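CELL WALL surface anchor family protein (Streptococcus pneumoniae, PDB 2WW8) acts as the adhesin of the pneumococcal pilus, probably binding host cells through an integrin-like domain with a magnesium site. Local coordinates at residues Gly282-Val287 with Ser311-Thr316; Leu794-Tyr799 with Phe821-Gly826. All coordinates share one frame; numbering follows the deposited sequence.

Interaction 1: Gly282-Val287 with Ser311-Thr316; sequences GTEFTV and SFTTNT
T286 and T313 share one rotamer: chi1 of -64° and -60° sets each OG1 anti to its carbonyl carbon and beside its own backbone N. As the two residues form a non-hydrogen-bonded antiparallel pair, those torsions make the side chains cross obliquely between the strands and bring the hydroxyls together, OG1 of T286 lying 2.7 Å from OG1 of T313, and either could be the donor. On the same face, the anti chi1 of E284 carries its CG obliquely across the T313 methyl, CG to CG2 3.7 Å. Its carboxylate then reaches a water that donates to both E284 OE1 and N315 OD1, at 2.8 Å from the former.

The backbones behind these groups are regular antiparallel strands. V287 pairs with F312, and F285 with T314, through reciprocal N-H to O bonds; F285 N to T314 O measures 2.9 Å. Both strands belong to a small antiparallel sheet, in which 284-292 also pairs with 489-496. It is separate from the parallel, helix-flanked sheet of the von Willebrand factor A-like, integrin-type domain that carries the magnesium site, although 284-292 follows parallel strand 269-275 in sequence.

The other face carries F285, V287, F312 and T314. V287 CG2 comes obliquely to F312, touching its CB at 4.0 Å, while W305 meets the F312 ring edge-to-face.

Before E284, toward G282, the pairing continues with side-chain help. N315 ND2 gives a nearly straight bond (165°) to G282 O, 2.9 Å away, with the acceptor in its amide plane and the donor in the carbonyl plane. T316 N bonds to T283 O from above the carbonyl plane. T316 OG1 accepts from G282 N at 3.1 Å and is also hydrogen-bonded to D281 N.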
# COMPACT_ATOMS: atom_id res chain seq x y z
N GLY A 282 8.25 -18.04 -35.70
CA GLY A 282 7.13 -18.99 -35.63
C GLY A 282 6.77 -19.68 -36.92
O GLY A 282 6.00 -20.65 -36.93
N THR A 283 7.33 -19.20 -38.03
CA THR A 283 6.99 -19.74 -39.35
C THR A 283 7.77 -21.00 -39.64
O THR A 283 8.82 -21.29 -39.06
CB THR A 283 7.23 -18.74 -40.51
OG1 THR A 283 8.62 -18.32 -40.54
CG2 THR A 283 6.33 -17.47 -40.34
N GLU A 284 7.25 -21.76 -40.60
CA GLU A 284 7.95 -22.96 -41.05
C GLU A 284 9.20 -22.60 -41.83
O GLU A 284 9.14 -21.69 -42.63
CB GLU A 284 7.03 -23.82 -41.92
CG GLU A 284 7.56 -25.23 -42.04
CD GLU A 284 6.53 -26.14 -42.71
OE1 GLU A 284 5.73 -26.79 -42.02
OE2 GLU A 284 6.49 -26.17 -43.94
N PHE A 285 10.32 -23.27 -41.56
CA PHE A 285 11.58 -23.00 -42.23
C PHE A 285 12.33 -24.30 -42.46
O PHE A 285 12.11 -25.25 -41.71
CB PHE A 285 12.42 -22.03 -41.39
CG PHE A 285 13.51 -21.38 -42.20
CD1 PHE A 285 13.16 -20.53 -43.25
CD2 PHE A 285 14.84 -21.65 -41.97
CE1 PHE A 285 14.12 -19.95 -44.05
CE2 PHE A 285 15.83 -21.10 -42.78
CZ PHE A 285 15.46 -20.22 -43.82
N THR A 286 13.23 -24.34 -43.45
CA THR A 286 14.07 -25.46 -43.84
C THR A 286 15.52 -24.98 -43.82
O THR A 286 15.87 -23.91 -44.38
CB THR A 286 13.68 -26.00 -45.20
OG1 THR A 286 12.34 -26.54 -45.16
CG2 THR A 286 14.61 -27.20 -45.63
N VAL A 287 16.38 -25.79 -43.20
CA VAL A 287 17.85 -25.62 -43.30
C VAL A 287 18.45 -26.90 -43.90
O VAL A 287 17.84 -27.96 -43.78
CB VAL A 287 18.57 -25.34 -41.96
CG1 VAL A 287 18.17 -23.95 -41.45
CG2 VAL A 287 18.26 -26.46 -40.96
N SER A 311 18.37 -32.35 -44.90
CA SER A 311 17.66 -31.11 -44.59
C SER A 311 16.74 -31.30 -43.41
O SER A 311 16.38 -32.42 -43.06
CB SER A 311 16.90 -30.61 -45.83
OG SER A 311 15.78 -31.40 -46.05
N PHE A 312 16.34 -30.19 -42.79
CA PHE A 312 15.51 -30.25 -41.60
C PHE A 312 14.47 -29.14 -41.77
O PHE A 312 14.82 -28.03 -42.18
CB PHE A 312 16.35 -29.94 -40.33
CG PHE A 312 17.43 -30.97 -40.03
CD1 PHE A 312 17.11 -32.14 -39.31
CD2 PHE A 312 18.71 -30.82 -40.52
CE1 PHE A 312 18.09 -33.12 -39.01
CE2 PHE A 312 19.70 -31.79 -40.27
CZ PHE A 312 19.38 -32.93 -39.51
N THR A 313 13.23 -29.48 -41.42
CA THR A 313 12.12 -28.54 -41.58
C THR A 313 11.29 -28.50 -40.30
O THR A 313 10.94 -29.55 -39.73
CB THR A 313 11.19 -28.95 -42.72
OG1 THR A 313 11.99 -28.96 -43.91
CG2 THR A 313 10.04 -27.91 -42.85
N THR A 314 11.00 -27.30 -39.84
CA THR A 314 10.11 -27.19 -38.66
C THR A 314 9.62 -25.75 -38.51
O THR A 314 10.14 -24.90 -39.22
CB THR A 314 10.85 -27.59 -37.32
OG1 THR A 314 9.88 -27.58 -36.25
CG2 THR A 314 11.97 -26.65 -36.92
N ASN A 315 8.68 -25.46 -37.61
CA ASN A 315 8.39 -24.07 -37.22
C ASN A 315 9.43 -23.61 -36.20
O ASN A 315 9.73 -24.29 -35.22
CB ASN A 315 6.98 -23.94 -36.60
CG ASN A 315 5.87 -24.20 -37.63
OD1 ASN A 315 5.73 -25.34 -38.06
ND2 ASN A 315 5.09 -23.18 -38.02
N THR A 316 9.93 -22.39 -36.36
CA THR A 316 10.88 -21.87 -35.38
C THR A 316 10.06 -21.44 -34.18
O THR A 316 8.80 -21.36 -34.19
CB THR A 316 11.70 -20.67 -35.96
OG1 THR A 316 10.75 -19.68 -36.39
CG2 THR A 316 12.49 -21.12 -37.20
O HOH W 1 6.37 -27.56 -39.40

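Interaction 2: Leu794-Tyr799 with Phe821-Gly826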
# COMPACT_ATOMS: atom_id res chain seq x y z
N LEU A 794 -38.53 9.28 64.33
CA LEU A 794 -39.46 8.17 64.49
C LEU A 794 -39.50 7.26 63.26
O LEU A 794 -39.72 7.75 62.15
CB LEU A 794 -40.86 8.70 64.78
CG LEU A 794 -41.18 9.51 66.05
CD1 LEU A 794 -42.67 9.79 66.00
CD2 LEU A 794 -40.79 8.79 67.36
N SER A 795 -39.31 5.96 63.48
CA SER A 795 -39.41 4.93 62.44
C SER A 795 -40.84 4.75 61.93
O SER A 795 -41.81 5.13 62.61
CB SER A 795 -38.97 3.57 62.98
OG SER A 795 -37.94 3.73 63.93
N ASP A 796 -40.96 4.13 60.76
CA ASP A 796 -42.28 3.81 60.23
C ASP A 796 -43.09 2.86 61.12
O ASP A 796 -42.52 2.01 61.80
CB ASP A 796 -42.17 3.29 58.80
CG ASP A 796 -41.99 4.42 57.80
OD1 ASP A 796 -41.54 5.53 58.19
OD2 ASP A 796 -42.32 4.17 56.61
N GLY A 797 -44.42 3.04 61.12
CA GLY A 797 -45.31 2.12 61.83
C GLY A 797 -46.40 2.85 62.61
O GLY A 797 -46.60 4.05 62.42
N LYS A 798 -47.09 2.10 63.46
CA LYS A 798 -48.19 2.60 64.27
C LYS A 798 -47.78 2.98 65.71
O LYS A 798 -47.00 2.27 66.35
CB LYS A 798 -49.33 1.58 64.28
CG LYS A 798 -49.82 1.12 62.92
CD LYS A 798 -51.24 0.57 63.06
CE LYS A 798 -51.60 -0.41 61.95
NZ LYS A 798 -51.81 0.38 60.72
N TYR A 799 -48.30 4.12 66.18
CA TYR A 799 -47.98 4.74 67.47
C TYR A 799 -49.26 5.09 68.23
O TYR A 799 -50.30 5.40 67.62
CB TYR A 799 -47.15 6.01 67.32
CG TYR A 799 -45.75 5.78 66.79
CD1 TYR A 799 -45.54 5.57 65.43
CD2 TYR A 799 -44.63 5.76 67.64
CE1 TYR A 799 -44.25 5.33 64.94
CE2 TYR A 799 -43.35 5.53 67.15
CZ TYR A 799 -43.17 5.33 65.79
OH TYR A 799 -41.93 5.10 65.23
N PHE A 821 -51.55 7.54 65.71
CA PHE A 821 -51.14 8.05 64.39
C PHE A 821 -50.17 7.03 63.79
O PHE A 821 -49.76 6.11 64.49
CB PHE A 821 -50.47 9.43 64.48
CG PHE A 821 -49.22 9.47 65.33
CD1 PHE A 821 -49.29 9.82 66.68
CD2 PHE A 821 -47.97 9.15 64.80
CE1 PHE A 821 -48.14 9.86 67.47
CE2 PHE A 821 -46.82 9.19 65.57
CZ PHE A 821 -46.89 9.55 66.91
N GLN A 822 -49.84 7.22 62.51
CA GLN A 822 -48.90 6.40 61.76
C GLN A 822 -47.80 7.26 61.14
O GLN A 822 -48.03 8.40 60.73
CB GLN A 822 -49.64 5.73 60.61
CG GLN A 822 -50.08 4.33 60.89
CD GLN A 822 -50.26 3.55 59.60
OE1 GLN A 822 -49.45 2.70 59.23
NE2 GLN A 822 -51.34 3.86 58.89
N ILE A 823 -46.59 6.70 61.07
CA ILE A 823 -45.51 7.30 60.28
C ILE A 823 -45.33 6.36 59.06
O ILE A 823 -45.11 5.15 59.21
CB ILE A 823 -44.18 7.49 61.11
CG1 ILE A 823 -44.35 8.29 62.42
CG2 ILE A 823 -43.10 8.14 60.26
CD1 ILE A 823 -44.68 9.77 62.27
N VAL A 824 -45.47 6.92 57.86
CA VAL A 824 -45.31 6.19 56.60
C VAL A 824 -44.43 7.02 55.67
O VAL A 824 -44.73 8.20 55.42
CB VAL A 824 -46.65 5.87 55.90
CG1 VAL A 824 -47.04 6.97 54.91
CG2 VAL A 824 -46.56 4.57 55.11
N ASN A 825 -43.36 6.39 55.18
CA ASN A 825 -42.33 7.08 54.38
C ASN A 825 -41.86 8.34 55.10
O ASN A 825 -41.76 9.40 54.49
CB ASN A 825 -42.89 7.40 53.00
CG ASN A 825 -43.35 6.15 52.25
OD1 ASN A 825 -42.72 5.09 52.31
ND2 ASN A 825 -44.46 6.28 51.54
N GLY A 826 -41.62 8.20 56.41
CA GLY A 826 -41.25 9.28 57.33
C GLY A 826 -42.22 10.44 57.50
O GLY A 826 -41.85 11.50 57.99
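Y799 is best read from the root outward. Its CB sits over one face of the F821 ring, 3.8 Å from the centroid, in a CH-pi contact. CG comes next, 3.8 Å from F821 CE2; the two rings lie near parallel (7°) but slid apart, so they barely overlap. Farther out, CE1 touches I823 CG1 at 3.9 Å. At the tip, OH donates to S795 O at 2.6 Å, which ties the ring's far end to its own chain. L794 CD1 closes on F821 from the ring's edge.

Beneath these side chains G797 and Y799 bond to I823 and F821 in an antiparallel hairpin of the prealbumin-like (CnaB-type) domain. F821 packs against I738 and F740 of the other sheet, so this face looks into the sandwich.

At the hairpin's open end D796 turns its carboxylate across to the N825-G826 turn, where both residues have positive phi. OD2 is met by N825 N at 2.8 Å from above the carboxylate plane, and OD1 takes G826 N at 3.2 Å on its syn lone pair. With a backbone N-H on each oxygen, D796 is probably held as the anion.

Overall arrangement
Interaction 1 comes first along the chain and closes before interaction 2 opens. Their centres are 120 Å apart and their nearest atoms about 104 Å, on opposite sides of the centre of an elongated molecule, so they share no strand, sheet or domain. Interaction 1 lies in the small antiparallel sheet of the integrin-like part that bears the magnesium site; interaction 2 is in the prealbumin-like domain near the modelled C-terminus. Both join antiparallel strands; 23 residues lie between the segments of the first and 21 between those of the second, none of them helical. The separation fits a modular adhesin in which a probable host-binding head is carried away from a CnaB-type stalk domain.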